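Local structure of fructose 1-phosphate kinase (2JG5) at residues M1-F7 with E52-F58; D161-E165 with E184-M188; F269-A274 with I294-I300. The protein probably transfers a phosphate group from ATP to fructose 1-phosphate, giving fructose 1,6-bisphosphate, as a member of the pfkB family of carbohydrate kinases. All coordinates share one frame. Residue numbers count along the deposited sequence, not the author numbering.

Contact 1: M1-F7 with E52-F58; sequences MIYTVTF and ESTALGF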
loop_
_atom_site.group_PDB
_atom_site.type_symbol
_atom_site.label_atom_id
_atom_site.label_comp_id
_atom_site.label_asym_id
_atom_site.label_seq_id
_atom_site.Cartn_x
_atom_site.Cartn_y
_atom_site.Cartn_z
ATOM N N MET A 1 20.558 12.510 23.893
ATOM C CA MET A 1 19.640 11.955 22.839
ATOM C C MET A 1 20.374 11.475 21.586
ATOM O O MET A 1 21.343 12.082 21.163
ATOM C CB MET A 1 18.537 12.967 22.482
ATOM C CG MET A 1 17.461 12.454 21.475
ATOM S SD MET A 1 16.796 10.775 21.714
ATOM C CE MET A 1 16.053 10.928 23.349
ATOM N N ILE A 2 19.885 10.374 21.015
ATOM C CA ILE A 2 20.377 9.793 19.762
ATOM C C ILE A 2 19.327 9.943 18.654
ATOM O O ILE A 2 18.151 9.644 18.857
ATOM C CB ILE A 2 20.720 8.292 19.946
ATOM C CG1 ILE A 2 21.961 8.142 20.833
ATOM C CG2 ILE A 2 20.956 7.625 18.611
ATOM C CD1 ILE A 2 22.081 6.822 21.541
ATOM N N TYR A 3 19.764 10.398 17.479
ATOM C CA TYR A 3 18.880 10.651 16.345
ATOM C C TYR A 3 19.254 9.803 15.149
ATOM O O TYR A 3 20.414 9.762 14.749
ATOM C CB TYR A 3 18.933 12.119 15.936
ATOM C CG TYR A 3 18.497 13.059 17.025
ATOM C CD1 TYR A 3 19.439 13.734 17.808
ATOM C CD2 TYR A 3 17.139 13.281 17.279
ATOM C CE1 TYR A 3 19.041 14.591 18.808
ATOM C CE2 TYR A 3 16.735 14.138 18.272
ATOM C CZ TYR A 3 17.689 14.789 19.029
ATOM O OH TYR A 3 17.288 15.636 20.024
ATOM N N THR A 4 18.261 9.118 14.584
ATOM C CA THR A 4 18.442 8.435 13.309
ATOM C C THR A 4 17.790 9.280 12.211
ATOM O O THR A 4 16.759 9.915 12.437
ATOM C CB THR A 4 17.866 7.003 13.343
ATOM O OG1 THR A 4 16.448 7.050 13.546
ATOM C CG2 THR A 4 18.508 6.219 14.477
ATOM N N VAL A 5 18.420 9.349 11.046
ATOM C CA VAL A 5 17.850 10.102 9.930
ATOM C C VAL A 5 17.599 9.112 8.779
ATOM O O VAL A 5 18.505 8.403 8.363
ATOM C CB VAL A 5 18.766 11.270 9.498
ATOM C CG1 VAL A 5 18.114 12.117 8.400
ATOM C CG2 VAL A 5 19.138 12.162 10.707
ATOM N N THR A 6 16.347 9.040 8.328
ATOM C CA THR A 6 15.938 8.249 7.178
ATOM C C THR A 6 15.247 9.224 6.209
ATOM O O THR A 6 14.157 9.712 6.474
ATOM C CB THR A 6 14.969 7.072 7.577
ATOM O OG1 THR A 6 15.577 6.234 8.575
ATOM C CG2 THR A 6 14.621 6.216 6.397
ATOM N N PHE A 7 15.912 9.521 5.097
ATOM C CA PHE A 7 15.377 10.407 4.066
ATOM C C PHE A 7 14.152 9.859 3.338
ATOM O O PHE A 7 13.252 10.615 2.981
ATOM C CB PHE A 7 16.445 10.690 3.017
ATOM C CG PHE A 7 17.681 11.310 3.555
ATOM C CD1 PHE A 7 18.926 10.806 3.201
ATOM C CD2 PHE A 7 17.615 12.409 4.404
ATOM C CE1 PHE A 7 20.086 11.386 3.684
ATOM C CE2 PHE A 7 18.761 12.995 4.886
ATOM C CZ PHE A 7 20.004 12.482 4.530
ATOM N N GLU A 52 17.242 4.593 23.787
ATOM C CA GLU A 52 16.360 5.570 23.160
ATOM C C GLU A 52 16.984 6.208 21.932
ATOM O O GLU A 52 18.211 6.284 21.784
ATOM C CB GLU A 52 15.925 6.674 24.136
ATOM C CG GLU A 52 15.230 6.197 25.411
ATOM C CD GLU A 52 13.980 5.376 25.147
ATOM O OE1 GLU A 52 13.341 5.545 24.078
ATOM O OE2 GLU A 52 13.632 4.563 26.025
ATOM N N SER A 53 16.106 6.654 21.048
ATOM C CA SER A 53 16.492 7.370 19.858
ATOM C C SER A 53 15.213 7.958 19.320
ATOM O O SER A 53 14.116 7.477 19.622
ATOM C CB SER A 53 17.128 6.437 18.826
ATOM O OG SER A 53 16.162 5.559 18.275
ATOM N N THR A 54 15.359 9.012 18.536
ATOM C CA THR A 54 14.232 9.666 17.912
ATOM C C THR A 54 14.455 9.619 16.426
ATOM O O THR A 54 15.493 10.064 15.941
ATOM C CB THR A 54 14.144 11.130 18.369
ATOM O OG1 THR A 54 14.103 11.161 19.790
ATOM C CG2 THR A 54 12.899 11.815 17.808
ATOM N N ALA A 55 13.478 9.078 15.711
ATOM C CA ALA A 55 13.552 8.996 14.259
ATOM C C ALA A 55 13.278 10.354 13.607
ATOM O O ALA A 55 12.241 10.977 13.830
ATOM C CB ALA A 55 12.601 7.929 13.725
ATOM N N LEU A 56 14.242 10.809 12.819
ATOM C CA LEU A 56 14.096 12.008 12.006
ATOM C C LEU A 56 14.052 11.587 10.548
ATOM O O LEU A 56 14.316 10.427 10.229
ATOM C CB LEU A 56 15.267 12.959 12.243
ATOM C CG LEU A 56 15.544 13.480 13.652
ATOM C CD1 LEU A 56 16.653 14.524 13.564
ATOM C CD2 LEU A 56 14.290 14.048 14.310
ATOM N N GLY A 57 13.714 12.525 9.668
ATOM C CA GLY A 57 13.573 12.225 8.247
ATOM C C GLY A 57 12.236 12.678 7.705
ATOM O O GLY A 57 11.600 13.546 8.289
ATOM N N PHE A 58 11.781 12.075 6.609
ATOM C CA PHE A 58 10.586 12.591 5.934
ATOM C C PHE A 58 9.401 11.650 5.935
ATOM O O PHE A 58 9.522 10.494 5.535
ATOM C CB PHE A 58 10.932 13.031 4.504
ATOM C CG PHE A 58 12.103 13.973 4.442
ATOM C CD1 PHE A 58 13.367 13.505 4.112
ATOM C CD2 PHE A 58 11.945 15.324 4.760
ATOM C CE1 PHE A 58 14.449 14.369 4.090
ATOM C CE2 PHE A 58 13.019 16.185 4.734
ATOM C CZ PHE A 58 14.268 15.717 4.399
HETATM O O HOH W 1 14.880 7.757 11.212
#

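Contact 2: D161-E165 with E184-M188; sequences DAEKE and ELEVM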
loop_
_atom_site.group_PDB
_atom_site.type_symbol
_atom_site.label_atom_id
_atom_site.label_comp_id
_atom_site.label_asym_id
_atom_site.label_seq_id
_atom_site.Cartn_x
_atom_site.Cartn_y
_atom_site.Cartn_z
ATOM N N ASP A 161 26.160 5.560 7.560
ATOM C CA ASP A 161 26.110 4.299 6.840
ATOM C C ASP A 161 25.471 4.563 5.470
ATOM O O ASP A 161 24.248 4.617 5.333
ATOM C CB ASP A 161 25.344 3.257 7.653
ATOM C CG ASP A 161 25.280 1.908 6.975
ATOM O OD1 ASP A 161 26.103 1.627 6.077
ATOM O OD2 ASP A 161 24.391 1.112 7.354
ATOM N N ALA A 162 26.317 4.749 4.463
ATOM C CA ALA A 162 25.867 5.157 3.130
ATOM C C ALA A 162 26.724 4.542 2.016
ATOM O O ALA A 162 27.695 3.848 2.295
ATOM C CB ALA A 162 25.860 6.699 3.028
ATOM N N GLU A 163 26.352 4.793 0.761
ATOM C CA GLU A 163 27.154 4.396 -0.397
ATOM C C GLU A 163 28.508 5.094 -0.320
ATOM O O GLU A 163 28.631 6.151 0.322
ATOM C CB GLU A 163 26.455 4.791 -1.703
ATOM C CG GLU A 163 25.084 4.147 -1.946
ATOM C CD GLU A 163 24.195 4.993 -2.876
ATOM O OE1 GLU A 163 23.112 5.448 -2.432
ATOM O OE2 GLU A 163 24.584 5.216 -4.050
ATOM N N LYS A 164 29.509 4.510 -0.982
ATOM C CA LYS A 164 30.908 4.950 -0.858
ATOM C C LYS A 164 31.136 6.463 -0.981
ATOM O O LYS A 164 31.767 7.055 -0.096
ATOM C CB LYS A 164 31.845 4.163 -1.794
ATOM C CG LYS A 164 31.578 4.325 -3.292
ATOM C CD LYS A 164 32.435 3.372 -4.140
ATOM C CE LYS A 164 31.698 2.067 -4.478
ATOM N NZ LYS A 164 30.597 2.265 -5.471
ATOM N N GLU A 165 30.616 7.088 -2.041
ATOM C CA GLU A 165 30.885 8.513 -2.281
ATOM C C GLU A 165 30.293 9.411 -1.188
ATOM O O GLU A 165 30.902 10.423 -0.807
ATOM C CB GLU A 165 30.503 8.979 -3.719
ATOM C CG GLU A 165 28.994 9.078 -4.066
ATOM C CD GLU A 165 28.679 9.995 -5.285
ATOM O OE1 GLU A 165 29.615 10.452 -5.996
ATOM O OE2 GLU A 165 27.475 10.259 -5.531
ATOM N N GLU A 184 33.697 -1.780 -1.211
ATOM C CA GLU A 184 33.781 -0.325 -1.353
ATOM C C GLU A 184 35.200 0.217 -1.138
ATOM O O GLU A 184 35.612 1.144 -1.837
ATOM C CB GLU A 184 32.780 0.369 -0.435
ATOM C CG GLU A 184 31.361 0.289 -0.960
ATOM C CD GLU A 184 30.314 0.713 0.043
ATOM O OE1 GLU A 184 30.487 0.471 1.250
ATOM O OE2 GLU A 184 29.295 1.285 -0.386
ATOM N N LEU A 185 35.936 -0.379 -0.193
ATOM C CA LEU A 185 37.356 -0.088 0.019
ATOM C C LEU A 185 38.146 -0.321 -1.252
ATOM O O LEU A 185 38.959 0.520 -1.642
ATOM C CB LEU A 185 37.945 -0.970 1.122
ATOM C CG LEU A 185 37.770 -0.618 2.599
ATOM C CD1 LEU A 185 38.519 -1.633 3.446
ATOM C CD2 LEU A 185 38.270 0.785 2.904
ATOM N N GLU A 186 37.891 -1.467 -1.891
ATOM C CA GLU A 186 38.528 -1.837 -3.156
ATOM C C GLU A 186 38.265 -0.831 -4.269
ATOM O O GLU A 186 39.156 -0.547 -5.067
ATOM C CB GLU A 186 38.094 -3.239 -3.610
ATOM C CG GLU A 186 38.658 -4.372 -2.774
ATOM C CD GLU A 186 38.717 -5.694 -3.524
ATOM O OE1 GLU A 186 38.147 -5.798 -4.643
ATOM O OE2 GLU A 186 39.347 -6.634 -2.994
ATOM N N VAL A 187 37.045 -0.298 -4.325
ATOM C CA VAL A 187 36.716 0.724 -5.314
ATOM C C VAL A 187 37.354 2.067 -4.940
ATOM O O VAL A 187 38.017 2.686 -5.767
ATOM C CB VAL A 187 35.189 0.875 -5.528
ATOM C CG1 VAL A 187 34.895 1.929 -6.599
ATOM C CG2 VAL A 187 34.568 -0.465 -5.929
ATOM N N MET A 188 37.154 2.495 -3.694
ATOM C CA MET A 188 37.726 3.736 -3.176
ATOM C C MET A 188 39.190 3.871 -3.539
ATOM O O MET A 188 39.557 4.754 -4.292
ATOM C CB MET A 188 37.607 3.795 -1.653
ATOM C CG MET A 188 36.237 4.126 -1.098
ATOM S SD MET A 188 36.409 4.330 0.681
ATOM C CE MET A 188 34.703 4.293 1.270
HETATM O O HOH W 2 30.420 3.370 2.547
#

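Contact 3: F269-A274 with I294-I300; sequences FQQAVA and IKSQVTI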
loop_
_atom_site.group_PDB
_atom_site.type_symbol
_atom_site.label_atom_id
_atom_site.label_comp_id
_atom_site.label_asym_id
_atom_site.label_seq_id
_atom_site.Cartn_x
_atom_site.Cartn_y
_atom_site.Cartn_z
ATOM N N PHE A 269 31.946 -2.957 19.843
ATOM C CA PHE A 269 32.183 -3.552 18.525
ATOM C C PHE A 269 31.686 -4.996 18.493
ATOM O O PHE A 269 30.980 -5.389 17.558
ATOM C CB PHE A 269 33.667 -3.452 18.153
ATOM C CG PHE A 269 34.007 -3.995 16.779
ATOM C CD1 PHE A 269 33.310 -3.574 15.640
ATOM C CD2 PHE A 269 35.060 -4.895 16.621
ATOM C CE1 PHE A 269 33.642 -4.068 14.372
ATOM C CE2 PHE A 269 35.407 -5.380 15.356
ATOM C CZ PHE A 269 34.693 -4.973 14.236
ATOM N N GLN A 270 32.042 -5.769 19.521
ATOM C CA GLN A 270 31.490 -7.111 19.730
ATOM C C GLN A 270 29.953 -7.129 19.679
ATOM O O GLN A 270 29.362 -7.970 18.991
ATOM C CB GLN A 270 31.956 -7.671 21.075
ATOM C CG GLN A 270 31.748 -9.158 21.221
ATOM C CD GLN A 270 31.894 -9.633 22.649
ATOM O OE1 GLN A 270 31.512 -8.936 23.596
ATOM N NE2 GLN A 270 32.430 -10.824 22.815
ATOM N N GLN A 271 29.323 -6.208 20.413
ATOM C CA GLN A 271 27.868 -6.031 20.390
ATOM C C GLN A 271 27.376 -5.725 18.969
ATOM O O GLN A 271 26.375 -6.277 18.520
ATOM C CB GLN A 271 27.451 -4.912 21.358
ATOM C CG GLN A 271 25.983 -4.522 21.302
ATOM C CD GLN A 271 25.454 -4.100 22.647
ATOM O OE1 GLN A 271 25.095 -4.939 23.472
ATOM N NE2 GLN A 271 25.394 -2.788 22.884
ATOM N N ALA A 272 28.116 -4.864 18.272
ATOM C CA ALA A 272 27.829 -4.471 16.902
ATOM C C ALA A 272 27.769 -5.673 15.958
ATOM O O ALA A 272 26.793 -5.834 15.214
ATOM C CB ALA A 272 28.851 -3.458 16.431
ATOM N N VAL A 273 28.797 -6.525 16.014
ATOM C CA VAL A 273 28.879 -7.727 15.173
ATOM C C VAL A 273 27.831 -8.786 15.553
ATOM O O VAL A 273 27.235 -9.430 14.677
ATOM C CB VAL A 273 30.332 -8.302 15.114
ATOM C CG1 VAL A 273 30.368 -9.611 14.376
ATOM C CG2 VAL A 273 31.271 -7.304 14.425
ATOM N N ALA A 274 27.597 -8.952 16.854
ATOM C CA ALA A 274 26.529 -9.840 17.338
ATOM C C ALA A 274 25.179 -9.436 16.759
ATOM O O ALA A 274 24.433 -10.289 16.286
ATOM C CB ALA A 274 26.461 -9.838 18.864
ATOM N N ILE A 294 24.519 -14.496 20.860
ATOM C CA ILE A 294 25.530 -14.428 19.811
ATOM C C ILE A 294 26.832 -13.719 20.215
ATOM O O ILE A 294 27.902 -14.148 19.798
ATOM C CB ILE A 294 24.950 -13.892 18.472
ATOM C CG1 ILE A 294 24.046 -14.965 17.854
ATOM C CG2 ILE A 294 26.065 -13.473 17.511
ATOM C CD1 ILE A 294 23.770 -14.793 16.388
ATOM N N LYS A 295 26.753 -12.668 21.031
ATOM C CA LYS A 295 27.976 -11.959 21.432
ATOM C C LYS A 295 28.884 -12.726 22.399
ATOM O O LYS A 295 30.076 -12.443 22.480
ATOM C CB LYS A 295 27.706 -10.516 21.884
ATOM C CG LYS A 295 27.121 -10.315 23.249
ATOM C CD LYS A 295 26.663 -8.878 23.333
ATOM C CE LYS A 295 26.583 -8.391 24.757
ATOM N NZ LYS A 295 26.048 -7.019 24.786
ATOM N N SER A 296 28.327 -13.710 23.098
ATOM C CA SER A 296 29.134 -14.675 23.841
ATOM C C SER A 296 30.001 -15.471 22.863
ATOM O O SER A 296 31.043 -16.016 23.238
ATOM C CB SER A 296 28.240 -15.641 24.617
ATOM O OG SER A 296 27.224 -14.949 25.312
ATOM N N GLN A 297 29.563 -15.511 21.603
ATOM C CA GLN A 297 30.171 -16.351 20.579
ATOM C C GLN A 297 31.103 -15.573 19.663
ATOM O O GLN A 297 31.903 -16.161 18.936
ATOM C CB GLN A 297 29.079 -17.026 19.750
ATOM C CG GLN A 297 28.195 -17.981 20.545
ATOM C CD GLN A 297 27.120 -18.616 19.692
ATOM O OE1 GLN A 297 26.248 -17.929 19.159
ATOM N NE2 GLN A 297 27.180 -19.938 19.554
ATOM N N VAL A 298 30.983 -14.251 19.687
ATOM C CA VAL A 298 31.808 -13.394 18.848
ATOM C C VAL A 298 33.175 -13.255 19.501
ATOM O O VAL A 298 33.287 -12.900 20.678
ATOM C CB VAL A 298 31.142 -12.001 18.603
ATOM C CG1 VAL A 298 32.077 -11.060 17.844
ATOM C CG2 VAL A 298 29.832 -12.162 17.849
ATOM N N THR A 299 34.211 -13.567 18.735
ATOM C CA THR A 299 35.581 -13.397 19.203
ATOM C C THR A 299 36.105 -12.008 18.853
ATOM O O THR A 299 35.838 -11.482 17.763
ATOM C CB THR A 299 36.493 -14.470 18.620
ATOM O OG1 THR A 299 35.937 -15.753 18.927
ATOM C CG2 THR A 299 37.889 -14.379 19.220
ATOM N N ILE A 300 36.842 -11.427 19.798
ATOM C CA ILE A 300 37.443 -10.102 19.653
ATOM C C ILE A 300 38.954 -10.228 19.765
ATOM O O ILE A 300 39.466 -10.845 20.702
ATOM C CB ILE A 300 36.881 -9.113 20.724
ATOM C CG1 ILE A 300 35.429 -8.719 20.408
ATOM C CG2 ILE A 300 37.790 -7.884 20.927
ATOM C CD1 ILE A 300 35.179 -8.167 19.000
#

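Contact 1: M1-F7 with E52-F58
The apolar contacts centre on L56, between Y3 and V5, with T54 on the same face. L56 is most covered by the other segment (82 Å²): its CD1 lies 3.9 Å from Y3 CD2, its CB 4.2 Å from V5 CG2. At the C-terminal end F7 CD2 meets F58 CE1 at 3.7 Å, and both rings touch L116 of helix 110-120. The backbones run parallel, their axes 4.7 Å apart at 30°. Four hydrogen bonds join them: T54 N to I2 O (2.9 Å), T4 N to T54 O (3.2 Å), L56 N to T4 O (2.7 Å) and T6 N to L56 O (3.1 Å). A fifth, F58 N to T6 O at 3.4 Å, is weak and falls where the chain turns at G57. A CB on G57 would clash with T6 O, so glycine fits this corner. On the opposite face, T4 OG1 and T6 OG1 bind water 1 at 2.9 and 3.1 Å, and the water donates to L56 O at 2.9 Å. T4 OG1 and S53 OG hydrogen-bond to S43 of helix 38-48. Parallel inner strands with helix 38-48 on the T4 face mark the central sheet of the ribokinase-like α/β fold.

Contact 2: D161-E165 with E184-M188
Van der Waals contact makes up most of this small interface, which buries 246 Å², and K164 supplies the largest share. Its CA-to-CB bond points toward segment 184-188 of helix 182-188, and its aliphatic chain lies along it: K164 CD is 3.8 Å from V187 CG1, K164 CE 4.0 Å from E184 CG, and K164 CB 4.2 Å from M188 CE. E184, V187 and M188 thus lie on one side of a helical turn, closed by the M188 N to E184 O hydrogen bond of 2.8 Å. Water 2 bridges the segments, donating to A162 O at 2.8 Å and to E184 OE1 at 3.2 Å. N181 OD1 hydrogen-bonds E184 N; E184 is probably the glutamate of the pfkB-family NxxE motif, which in relatives acts near magnesium and phosphates. E163 takes the N-cap position of helix 164-170. The contact sets the first turn of that helix, just after strand 157-161 of the parallel sheet, against helix 182-188, whose L185 and M188 pack on L206 of helix 196-208.

Contact 3: F269-A274 with I294-I300
A274 presents a small patch on helix 265-280, and the segment 294-300 curls over it. A274 CB comes within 3.3 Å of K295 CB, 3.9 Å of I294 CG2 and 4.2 Å of V298 CG2, so three larger side chains close around one methyl group. K295 has the largest covered area in its segment (93 Å²). V298 is a second knob: besides A274 it reaches V273, CG1 to CG1 at 4.1 Å, and Q270, whose CG lies 3.9 Å from V298 CG1. I300, in strand 299-303, covers the earlier turn, with I300 CG1 3.7 Å from Q270 CB and I300 CD1 4.0 Å from F269 CD2. F269 and V273 also touch A234 of strand 230-235 and A223 of strand 223-226, which places the helix against the antiparallel sheet. Q270 NE2 donates to V298 O at 3.1 Å and 165°, and K295 NZ to Q271 OE1 at 2.6 Å. The chemistry thus mixes apolar fit around A274 with the aliphatic parts of Q270 and K295, whose polar ends make the two hydrogen bonds; Q270 satisfies a carbonyl that the turn exposes to it.

Contacts 1 and 3 are largely buried, whereas contact 2 lies at the surface, and the areas follow: 622, 468 and 246 Å². Their bonding differs in kind. Contact 1 relies on main-chain hydrogen bonds between neighbouring strands, contact 3 on apolar fit mixed with hydrogen bonds from long polar side chains, and contact 2 on aliphatic contact and a bridging water. Contacts 1 and 2 both relate to the seven-stranded parallel sheet, the first through two inner strands and the second through the exit of strand 157-161; their centres are 23 Å apart, on opposite sides of the chain's centre. Contact 3 instead joins helix 265-280 to the end of helix 288-295 and to edge strand 299-303 of the antiparallel sheet.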